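Local structure of alpha-glucosidase (Pseudoalteromonas sp. K8, 5HQA) at residues N463-P469 with T506-Q510. The protein hydrolyses alpha-glucosides as a family 97 glycoside hydrolase that carries calcium and is activated by chloride. Coordinates in Å, arbitrary orientation, origin at the centre of the assembly. Numbering follows the deposited sequence.
Sequences NAWGTPP and TNRPQ. With GLC (alpha-D-glucopyranose), chain B; GLC (alpha-D-glucopyranose), chain C.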
loop_
_atom_site.group_PDB
_atom_site.type_symbol
_atom_site.label_atom_id
_atom_site.label_comp_id
_atom_site.label_asym_id
_atom_site.label_seq_id
_atom_site.Cartn_x
_atom_site.Cartn_y
_atom_site.Cartn_z
ATOM N N ASN A 463 1.344 -2.793 -17.467
ATOM C CA ASN A 463 1.797 -2.088 -18.653
ATOM C C ASN A 463 2.513 -2.998 -19.630
ATOM O O ASN A 463 2.816 -2.560 -20.743
ATOM C CB ASN A 463 2.695 -0.926 -18.246
ATOM C CG ASN A 463 1.939 0.123 -17.475
ATOM O OD1 ASN A 463 0.732 0.287 -17.665
ATOM N ND2 ASN A 463 2.629 0.828 -16.589
ATOM N N ALA A 464 2.775 -4.246 -19.253
ATOM C CA ALA A 464 3.320 -5.216 -20.197
ATOM C C ALA A 464 2.230 -5.925 -20.994
ATOM O O ALA A 464 2.448 -6.256 -22.164
ATOM C CB ALA A 464 4.175 -6.255 -19.464
ATOM N N TRP A 465 1.055 -6.155 -20.389
ATOM C CA TRP A 465 0.044 -6.975 -21.050
ATOM C C TRP A 465 -1.394 -6.584 -20.707
ATOM O O TRP A 465 -2.306 -7.345 -21.056
ATOM C CB TRP A 465 0.268 -8.463 -20.689
ATOM C CG TRP A 465 0.715 -8.650 -19.251
ATOM C CD1 TRP A 465 1.969 -8.996 -18.820
ATOM C CD2 TRP A 465 -0.079 -8.475 -18.069
ATOM N NE1 TRP A 465 1.996 -9.060 -17.445
ATOM C CE2 TRP A 465 0.756 -8.739 -16.961
ATOM C CE3 TRP A 465 -1.416 -8.127 -17.838
ATOM C CZ2 TRP A 465 0.300 -8.662 -15.641
ATOM C CZ3 TRP A 465 -1.870 -8.054 -16.526
ATOM C CH2 TRP A 465 -1.016 -8.317 -15.446
ATOM N N GLY A 466 -1.639 -5.431 -20.066
ATOM C CA GLY A 466 -2.937 -5.200 -19.436
ATOM C C GLY A 466 -4.109 -5.225 -20.402
ATOM O O GLY A 466 -5.200 -5.703 -20.056
ATOM N N THR A 467 -3.906 -4.705 -21.615
ATOM C CA THR A 467 -4.931 -4.689 -22.664
ATOM C C THR A 467 -6.292 -4.169 -22.171
ATOM O O THR A 467 -7.278 -4.911 -22.172
ATOM C CB THR A 467 -5.120 -6.112 -23.266
ATOM O OG1 THR A 467 -3.842 -6.760 -23.354
ATOM C CG2 THR A 467 -5.695 -6.029 -24.657
ATOM N N PRO A 468 -6.368 -2.885 -21.781
ATOM C CA PRO A 468 -5.335 -1.856 -21.896
ATOM C C PRO A 468 -4.371 -1.782 -20.714
ATOM O O PRO A 468 -4.671 -2.281 -19.609
ATOM C CB PRO A 468 -6.156 -0.564 -21.975
ATOM C CG PRO A 468 -7.310 -0.849 -21.074
ATOM C CD PRO A 468 -7.654 -2.307 -21.345
ATOM N N PRO A 469 -3.225 -1.133 -20.946
ATOM C CA PRO A 469 -2.294 -0.853 -19.849
ATOM C C PRO A 469 -2.852 0.221 -18.931
ATOM O O PRO A 469 -3.958 0.725 -19.168
ATOM C CB PRO A 469 -1.031 -0.383 -20.585
ATOM C CG PRO A 469 -1.572 0.285 -21.809
ATOM C CD PRO A 469 -2.753 -0.567 -22.227
ATOM N N THR A 506 -1.007 0.367 -27.784
ATOM C CA THR A 506 -0.198 -0.810 -27.515
ATOM C C THR A 506 -0.071 -0.994 -26.012
ATOM O O THR A 506 -0.305 -0.063 -25.232
ATOM C CB THR A 506 1.200 -0.676 -28.131
ATOM O OG1 THR A 506 1.751 0.584 -27.741
ATOM C CG2 THR A 506 1.125 -0.715 -29.645
ATOM N N ASN A 507 0.316 -2.204 -25.606
ATOM C CA ASN A 507 0.605 -2.471 -24.199
ATOM C C ASN A 507 2.002 -1.953 -23.879
ATOM O O ASN A 507 3.003 -2.539 -24.303
ATOM C CB ASN A 507 0.485 -3.959 -23.881
ATOM C CG ASN A 507 -0.965 -4.412 -23.720
ATOM O OD1 ASN A 507 -1.795 -3.724 -23.094
ATOM N ND2 ASN A 507 -1.274 -5.582 -24.277
ATOM N N ARG A 508 2.065 -0.856 -23.131
ATOM C CA ARG A 508 3.299 -0.196 -22.728
ATOM C C ARG A 508 2.951 0.743 -21.591
ATOM O O ARG A 508 1.776 1.093 -21.427
ATOM C CB ARG A 508 3.910 0.598 -23.892
ATOM C CG ARG A 508 2.863 1.452 -24.597
ATOM C CD ARG A 508 3.449 2.634 -25.367
ATOM N NE ARG A 508 4.014 3.660 -24.493
ATOM C CZ ARG A 508 4.187 4.931 -24.851
ATOM N NH1 ARG A 508 3.811 5.345 -26.061
ATOM N NH2 ARG A 508 4.731 5.792 -23.997
ATOM N N PRO A 509 3.930 1.172 -20.789
ATOM C CA PRO A 509 3.653 2.294 -19.878
ATOM C C PRO A 509 3.280 3.508 -20.708
ATOM O O PRO A 509 4.004 3.901 -21.626
ATOM C CB PRO A 509 4.975 2.491 -19.118
ATOM C CG PRO A 509 5.711 1.170 -19.278
ATOM C CD PRO A 509 5.318 0.691 -20.657
ATOM N N GLN A 510 2.112 4.068 -20.418
ATOM C CA GLN A 510 1.627 5.229 -21.160
ATOM C C GLN A 510 2.117 6.504 -20.473
ATOM O O GLN A 510 1.353 7.291 -19.917
ATOM C CB GLN A 510 0.111 5.174 -21.279
ATOM C CG GLN A 510 -0.331 3.959 -22.082
ATOM C CD GLN A 510 -1.799 3.991 -22.445
ATOM O OE1 GLN A 510 -2.636 4.474 -21.673
ATOM N NE2 GLN A 510 -2.122 3.481 -23.633
HETATM C C1 GLC B . -4.369 -12.744 -18.174
HETATM C C2 GLC B . -4.837 -13.474 -16.921
HETATM C C3 GLC B . -4.686 -12.649 -15.671
HETATM C C4 GLC B . -3.247 -12.319 -15.455
HETATM C C5 GLC B . -2.626 -11.592 -16.658
HETATM C C6 GLC B . -1.136 -11.748 -16.617
HETATM O O2 GLC B . -6.208 -13.846 -17.106
HETATM O O3 GLC B . -5.215 -13.404 -14.527
HETATM O O4 GLC B . -3.066 -11.507 -14.211
HETATM O O5 GLC B . -3.059 -12.036 -18.028
HETATM O O6 GLC B . -0.735 -12.963 -17.211
HETATM C C1 GLC C . -6.596 -8.650 -20.642
HETATM C C2 GLC C . -5.748 -9.665 -21.393
HETATM C C3 GLC C . -4.943 -10.623 -20.559
HETATM C C4 GLC C . -5.015 -10.543 -19.070
HETATM C C5 GLC C . -6.085 -9.639 -18.451
HETATM C C6 GLC C . -5.509 -8.454 -17.775
HETATM O O1 GLC C . -7.664 -8.258 -21.437
HETATM O O2 GLC C . -6.600 -10.454 -22.240
HETATM O O3 GLC C . -3.542 -10.507 -20.999
HETATM O O4 GLC C . -5.403 -11.899 -18.582
HETATM O O5 GLC C . -7.145 -9.203 -19.393
HETATM O O6 GLC C . -6.233 -8.292 -16.570
HETATM O O HOH W 1 0.798 3.603 -18.101
HETATM O O HOH W 2 -4.653 2.657 -20.966
#
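Residues 463-469 complete a short helix, turn at Thr467, which has positive phi, and pass through a cis peptide bond before Pro468; the extended segment 506-510 runs alongside, with CA atoms 4.7 Å apart at Asn463 and Arg508 and 5.5 Å apart at Pro469 and Asn507. Both belong to the TIM-barrel-like domain of this family 97 hydrolase, and they illustrate how a turn without backbone pairing can be held by one side-chain amide. The amide of Asn507 reaches into the turn and bonds Thr467 twice: Thr467 N donates to Asn507 OD1 (2.8 Å), and Asn507 ND2 donates to Thr467 OG1 (3.0 Å). That hydroxyl in turn gives its proton to Trp465 O (2.8 Å). The Pro469 ring packs against the carbonyl oxygens of Thr506 and Arg508, CB lying 3.3 Å from Arg508 O, while Asn463 CB lies 3.8 Å from Pro509 CG. Water 2 bridges Pro469 O and Gln510 OE1. The CA-to-CB bond of Arg508 points away from 463-469; its NE donates to Pro509 O and its NH2 is hydrogen-bonded to Trp624 O. Trp465, Gly466 and Thr467 line the glycan pocket; Trp465 NE1 is hydrogen-bonded to His274 ND1. One face of the indole supports the chain B glucose, Trp465 CZ2 lying 3.5 Å from its C6, and Gly466 O sits 3.3 Å from C1 of the chain C glucose.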